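PDB 3ABF: 4-oxalocrotonate tautomerase from Thermus thermophilus, which belongs to the tautomerase family of small beta-alpha-beta proteins and assembles here as six copies of one short chain. Local coordinates for residues G33-Y36 against E37-R40; G55-F58 against S59-E62. All coordinates share one frame; numbering follows the deposited sequence.

Contact 1 (G33-Y36 against E37-R40); sequences GEPY and EEVR
Val39 N donates to Tyr36 O at 2.8 Å, with an N-H...O angle of 168°. This nearly straight i to i+3 bond belongs to the short 3-10 turn that leads the chain into strand 39-46, the second parallel strand of the beta-alpha-beta unit. The turn follows closely on helix 14-31, which ends in a Schellman motif with Gly33 as its C-prime residue. The chain is thus turned back beside the helix within a few residues, and the Tyr36 side chain lies against Thr25, Glu26 and Ser29 of that helix.

Glu34 meets Val39 and Glu38 at the two ends of its side chain. Its CB rests 4.0 Å from Val39 CG2, a methyl that stands beside the Val39 backbone N because CG1 lies opposite that nitrogen; Val39 also packs on Thr25. Farther out, Glu34 OE1 comes to 4.0 Å from Glu38 CB, while Pro35 CD approaches the same Glu38 CB at 4.2 Å.

The two acidic side chains cross obliquely, their carboxylate planes only 15° apart. Glu34 OE2 and Glu38 OE2 nevertheless remain 5.2 Å from each other. The charge of Glu34 is probably eased by outside partners: Met1 N hydrogen-bonds to Glu34 OE2, and a weak, long ion pair runs from the same oxygen to Arg12 of the fourth subunit. Glu38 packs on Arg40 of the third subunit.

Glu37 folds back over the preceding residue. Its CG lies beside its own backbone N, and a bend at chi2 (59°) carries the carboxylate toward Tyr36, where Glu37 OE1 reaches 4.0 Å from Tyr36 CB and Glu37 OE2 4.1 Å from the same atom.

Contact 2 (G55-F58 against S59-E62); sequences GVLF and SDKE
Lys61 and Glu62 bind back to Leu57 and Phe58 through two main-chain hydrogen bonds of the short helix 58-61, which directly follows strand 56-57 and has Leu57 at its N-cap position. Lys61 N lies 3.0 Å from Leu57 O, and Glu62 N lies 3.1 Å from Phe58 O with a more bent N-H...O angle of 145°. The strand passes into the helix without an intervening loop.

A water adds a further polar link at the start of the helix. It accepts from Leu57 N at 2.9 Å and donates to Asp60 OD2 at 2.7 Å, so the amide of the N-cap residue is tied to the carboxylate three residues on through a solvent molecule. Asp60 OD1 forms a salt bridge with Arg18 of the fifth subunit. The negative charge of Asp60, set in the first turn, would probably also be favoured by the helix dipole.

Van der Waals contacts flank the backbone. Val56 and Lys61 meet at about a right angle, with Val56 CG1 3.9 Å from Lys61 CB, and the bend of the lysine chain at chi3 (-66°) brings its CE near the same methyl. Leu57 touches two polar side chains: its CB is 3.6 Å from Ser59 OG, and its CD1 is 3.9 Å from Asp60 OD2. Val56, Leu57 and Phe58 pack on Arg22, Val21 and Arg40 of the fifth subunit, respectively.

Tight packing marks the end of the segment, where Glu62 CG, set beside its own backbone N (chi1 -55°), lies 3.0 Å from Phe58 O, the oxygen that already accepts from Glu62 N.

How the contacts relate
Contacts 1 and 2 lie in series along the chain and on opposite sides of its centre, their own centres about 37 Å apart and their nearest atoms about 23 Å apart, so they do not touch within one subunit. Both are local turns: contact 1 carries the chain from helix 14-31 into strand 39-46, whereas contact 2 carries it from strand 56-57 into helix 58-61. Assembly brings the two regions together between subunits. Phe58 of contact 2 packs on Arg40 of the fifth subunit, the residue that closes contact 1, while Arg40 of contact 1 pairs in an antiparallel ladder with a strand of the second subunit.

Contact 1 (G33-Y36 against E37-R40)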
ATOM      1  N   GLY A  33      -6.811  14.652 -17.311  1.00 40.76           N
ATOM      2  CA  GLY A  33      -6.765  16.101 -17.281  1.00 36.22           C
ATOM      3  C   GLY A  33      -5.969  16.611 -16.102  1.00 42.76           C
ATOM      4  O   GLY A  33      -6.464  17.417 -15.310  1.00 41.51           O
ATOM      5  N   GLU A  34      -4.729  16.139 -15.987  1.00 42.85           N
ATOM      6  CA  GLU A  34      -3.847  16.540 -14.893  1.00 45.32           C
ATOM      7  C   GLU A  34      -2.548  17.172 -15.379  1.00 37.67           C
ATOM      8  O   GLU A  34      -1.953  16.715 -16.351  1.00 44.24           O
ATOM      9  CB  GLU A  34      -3.504  15.325 -14.022  1.00 41.16           C
ATOM     10  CG  GLU A  34      -4.584  14.933 -13.032  1.00 49.09           C
ATOM     11  CD  GLU A  34      -4.568  15.810 -11.800  1.00 50.97           C
ATOM     12  OE1 GLU A  34      -4.442  17.041 -11.955  1.00 64.86           O
ATOM     13  OE2 GLU A  34      -4.684  15.274 -10.679  1.00 43.82           O
ATOM     14  N   PRO A  35      -2.102  18.242 -14.705  1.00 41.59           N
ATOM     15  CA  PRO A  35      -0.859  18.937 -15.058  1.00 47.49           C
ATOM     16  C   PRO A  35       0.314  18.058 -14.609  1.00 53.69           C
ATOM     17  O   PRO A  35       0.301  17.529 -13.490  1.00 54.38           O
ATOM     18  CB  PRO A  35      -0.931  20.223 -14.239  1.00 47.91           C
ATOM     19  CG  PRO A  35      -2.405  20.393 -13.963  1.00 49.55           C
ATOM     20  CD  PRO A  35      -2.840  18.993 -13.677  1.00 38.66           C
ATOM     21  N   TYR A  36       1.316  17.909 -15.472  1.00 52.64           N
ATOM     22  CA  TYR A  36       2.494  17.092 -15.173  1.00 48.39           C
ATOM     23  C   TYR A  36       2.985  17.125 -13.738  1.00 42.51           C
ATOM     24  O   TYR A  36       3.195  16.079 -13.136  1.00 44.36           O
ATOM     25  CB  TYR A  36       3.658  17.477 -16.085  1.00 46.44           C
ATOM     26  CG  TYR A  36       3.726  16.654 -17.339  1.00 34.51           C
ATOM     27  CD1 TYR A  36       4.926  16.092 -17.749  1.00 42.42           C
ATOM     28  CD2 TYR A  36       2.595  16.444 -18.121  1.00 36.58           C
ATOM     29  CE1 TYR A  36       5.007  15.341 -18.906  1.00 36.51           C
ATOM     30  CE2 TYR A  36       2.661  15.693 -19.283  1.00 37.70           C
ATOM     31  CZ  TYR A  36       3.880  15.145 -19.670  1.00 37.12           C
ATOM     32  OH  TYR A  36       3.981  14.422 -20.835  1.00 40.19           O
ATOM     33  N   GLU A  37       3.180  18.322 -13.198  1.00 40.33           N
ATOM     34  CA  GLU A  37       3.657  18.468 -11.829  1.00 46.34           C
ATOM     35  C   GLU A  37       2.791  17.716 -10.831  1.00 44.43           C
ATOM     36  O   GLU A  37       3.224  17.456  -9.710  1.00 46.49           O
ATOM     37  CB  GLU A  37       3.692  19.943 -11.419  1.00 50.04           C
ATOM     38  CG  GLU A  37       4.746  20.787 -12.122  1.00 70.34           C
ATOM     39  CD  GLU A  37       4.589  20.783 -13.628  1.00 75.63           C
ATOM     40  OE1 GLU A  37       3.450  20.979 -14.107  1.00 77.69           O
ATOM     41  OE2 GLU A  37       5.606  20.588 -14.331  1.00 74.47           O
ATOM     42  N   GLU A  38       1.568  17.376 -11.233  1.00 45.98           N
ATOM     43  CA  GLU A  38       0.646  16.678 -10.341  1.00 36.49           C
ATOM     44  C   GLU A  38       0.555  15.172 -10.568  1.00 35.85           C
ATOM     45  O   GLU A  38      -0.222  14.486  -9.908  1.00 37.84           O
ATOM     46  CB  GLU A  38      -0.748  17.313 -10.431  1.00 42.33           C
ATOM     47  CG  GLU A  38      -0.826  18.687  -9.776  1.00 53.82           C
ATOM     48  CD  GLU A  38      -0.728  18.625  -8.258  1.00 62.17           C
ATOM     49  OE1 GLU A  38      -0.355  19.642  -7.638  1.00 66.27           O
ATOM     50  OE2 GLU A  38      -1.036  17.563  -7.678  1.00 65.64           O
ATOM     51  N   VAL A  39       1.339  14.659 -11.507  1.00 25.08           N
ATOM     52  CA  VAL A  39       1.360  13.229 -11.769  1.00 30.44           C
ATOM     53  C   VAL A  39       2.656  12.719 -11.139  1.00 32.21           C
ATOM     54  O   VAL A  39       3.756  13.094 -11.562  1.00 30.54           O
ATOM     55  CB  VAL A  39       1.351  12.936 -13.280  1.00 34.34           C
ATOM     56  CG1 VAL A  39       1.501  11.448 -13.525  1.00 23.62           C
ATOM     57  CG2 VAL A  39       0.050  13.439 -13.893  1.00 38.99           C
ATOM     58  N   ARG A  40       2.521  11.894 -10.104  1.00 23.58           N
ATOM     59  CA  ARG A  40       3.680  11.348  -9.406  1.00 21.28           C
ATOM     60  C   ARG A  40       3.785   9.868  -9.714  1.00 21.28           C
ATOM     61  O   ARG A  40       2.783   9.157  -9.742  1.00 20.82           O
ATOM     62  CB  ARG A  40       3.538  11.518  -7.890  1.00 21.11           C
ATOM     63  CG  ARG A  40       3.161  12.925  -7.424  1.00 29.96           C
ATOM     64  CD  ARG A  40       4.233  13.944  -7.730  1.00 39.54           C
ATOM     65  NE  ARG A  40       5.437  13.726  -6.934  1.00 53.98           N
ATOM     66  CZ  ARG A  40       6.062  14.679  -6.244  1.00 54.34           C
ATOM     67  NH1 ARG A  40       5.593  15.921  -6.248  1.00 52.97           N
ATOM     68  NH2 ARG A  40       7.157  14.394  -5.555  1.00 39.71           N
TER

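Contact 2 (G55-F58 against S59-E62)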
ATOM      1  N   GLY A  55       2.828 -20.040  -5.393  1.00 16.56           N
ATOM      2  CA  GLY A  55       3.522 -20.579  -4.239  1.00 18.77           C
ATOM      3  C   GLY A  55       5.028 -20.692  -4.352  1.00 18.59           C
ATOM      4  O   GLY A  55       5.672 -21.266  -3.492  1.00 23.40           O
ATOM      5  N   VAL A  56       5.594 -20.113  -5.395  1.00 21.06           N
ATOM      6  CA  VAL A  56       7.035 -20.189  -5.593  1.00 22.00           C
ATOM      7  C   VAL A  56       7.643 -18.798  -5.664  1.00 19.87           C
ATOM      8  O   VAL A  56       7.207 -17.986  -6.467  1.00 16.46           O
ATOM      9  CB  VAL A  56       7.372 -20.906  -6.936  1.00 23.24           C
ATOM     10  CG1 VAL A  56       8.887 -20.911  -7.162  1.00 29.66           C
ATOM     11  CG2 VAL A  56       6.818 -22.325  -6.926  1.00 26.34           C
ATOM     12  N   LEU A  57       8.641 -18.534  -4.823  1.00 18.89           N
ATOM     13  CA  LEU A  57       9.351 -17.250  -4.852  1.00 22.74           C
ATOM     14  C   LEU A  57      10.222 -17.223  -6.113  1.00 23.78           C
ATOM     15  O   LEU A  57      10.778 -18.256  -6.508  1.00 24.52           O
ATOM     16  CB  LEU A  57      10.270 -17.128  -3.639  1.00 20.94           C
ATOM     17  CG  LEU A  57       9.658 -16.861  -2.273  1.00 26.26           C
ATOM     18  CD1 LEU A  57      10.723 -17.082  -1.214  1.00 30.75           C
ATOM     19  CD2 LEU A  57       9.125 -15.431  -2.220  1.00 22.81           C
ATOM     20  N   PHE A  58      10.349 -16.055  -6.738  1.00 19.36           N
ATOM     21  CA  PHE A  58      11.167 -15.924  -7.938  1.00 23.25           C
ATOM     22  C   PHE A  58      12.618 -16.327  -7.636  1.00 21.86           C
ATOM     23  O   PHE A  58      13.329 -16.820  -8.509  1.00 26.47           O
ATOM     24  CB  PHE A  58      11.122 -14.482  -8.459  1.00 26.92           C
ATOM     25  CG  PHE A  58       9.843 -14.127  -9.175  1.00 37.05           C
ATOM     26  CD1 PHE A  58       9.522 -14.719 -10.396  1.00 40.65           C
ATOM     27  CD2 PHE A  58       8.954 -13.205  -8.623  1.00 43.56           C
ATOM     28  CE1 PHE A  58       8.332 -14.400 -11.061  1.00 47.06           C
ATOM     29  CE2 PHE A  58       7.757 -12.874  -9.278  1.00 46.62           C
ATOM     30  CZ  PHE A  58       7.445 -13.475 -10.501  1.00 48.95           C
ATOM     31  N   SER A  59      13.056 -16.128  -6.400  1.00 25.70           N
ATOM     32  CA  SER A  59      14.422 -16.496  -6.034  1.00 25.02           C
ATOM     33  C   SER A  59      14.632 -18.012  -6.093  1.00 29.73           C
ATOM     34  O   SER A  59      15.656 -18.472  -6.593  1.00 29.10           O
ATOM     35  CB  SER A  59      14.763 -15.969  -4.637  1.00 23.83           C
ATOM     36  OG  SER A  59      13.812 -16.402  -3.682  1.00 26.21           O
ATOM     37  N   ASP A  60      13.666 -18.786  -5.598  1.00 26.77           N
ATOM     38  CA  ASP A  60      13.773 -20.244  -5.617  1.00 31.59           C
ATOM     39  C   ASP A  60      13.560 -20.787  -7.022  1.00 34.50           C
ATOM     40  O   ASP A  60      14.129 -21.817  -7.394  1.00 35.46           O
ATOM     41  CB  ASP A  60      12.761 -20.884  -4.665  1.00 28.94           C
ATOM     42  CG  ASP A  60      13.132 -20.684  -3.222  1.00 31.28           C
ATOM     43  OD1 ASP A  60      14.345 -20.706  -2.920  1.00 36.45           O
ATOM     44  OD2 ASP A  60      12.223 -20.515  -2.388  1.00 36.63           O
ATOM     45  N   LYS A  61      12.745 -20.085  -7.799  1.00 28.41           N
ATOM     46  CA  LYS A  61      12.472 -20.485  -9.175  1.00 32.61           C
ATOM     47  C   LYS A  61      13.752 -20.402 -10.000  1.00 37.86           C
ATOM     48  O   LYS A  61      14.001 -21.241 -10.871  1.00 37.59           O
ATOM     49  CB  LYS A  61      11.403 -19.574  -9.785  1.00 39.89           C
ATOM     50  CG  LYS A  61      11.057 -19.871 -11.234  1.00 46.78           C
ATOM     51  CD  LYS A  61       9.859 -19.049 -11.697  1.00 52.12           C
ATOM     52  CE  LYS A  61       8.590 -19.449 -10.949  1.00 63.67           C
ATOM     53  NZ  LYS A  61       7.380 -18.684 -11.389  1.00 68.97           N
ATOM     54  N   GLU A  62      14.572 -19.398  -9.713  1.00 30.65           N
ATOM     55  CA  GLU A  62      15.818 -19.206 -10.444  1.00 38.54           C
ATOM     56  C   GLU A  62      16.923 -20.108  -9.920  1.00 38.65           C
ATOM     57  O   GLU A  62      17.994 -20.199 -10.521  1.00 43.12           O
ATOM     58  CB  GLU A  62      16.260 -17.742 -10.367  1.00 47.21           C
ATOM     59  CG  GLU A  62      15.205 -16.764 -10.855  1.00 63.99           C
ATOM     60  CD  GLU A  62      14.556 -17.217 -12.148  1.00 75.90           C
ATOM     61  OE1 GLU A  62      15.294 -17.485 -13.119  1.00 84.72           O
ATOM     62  OE2 GLU A  62      13.308 -17.307 -12.194  1.00 84.92           O
TER
HETATM   63  O   HOH W   1       9.784 -20.764  -3.412  1.00 23.32           O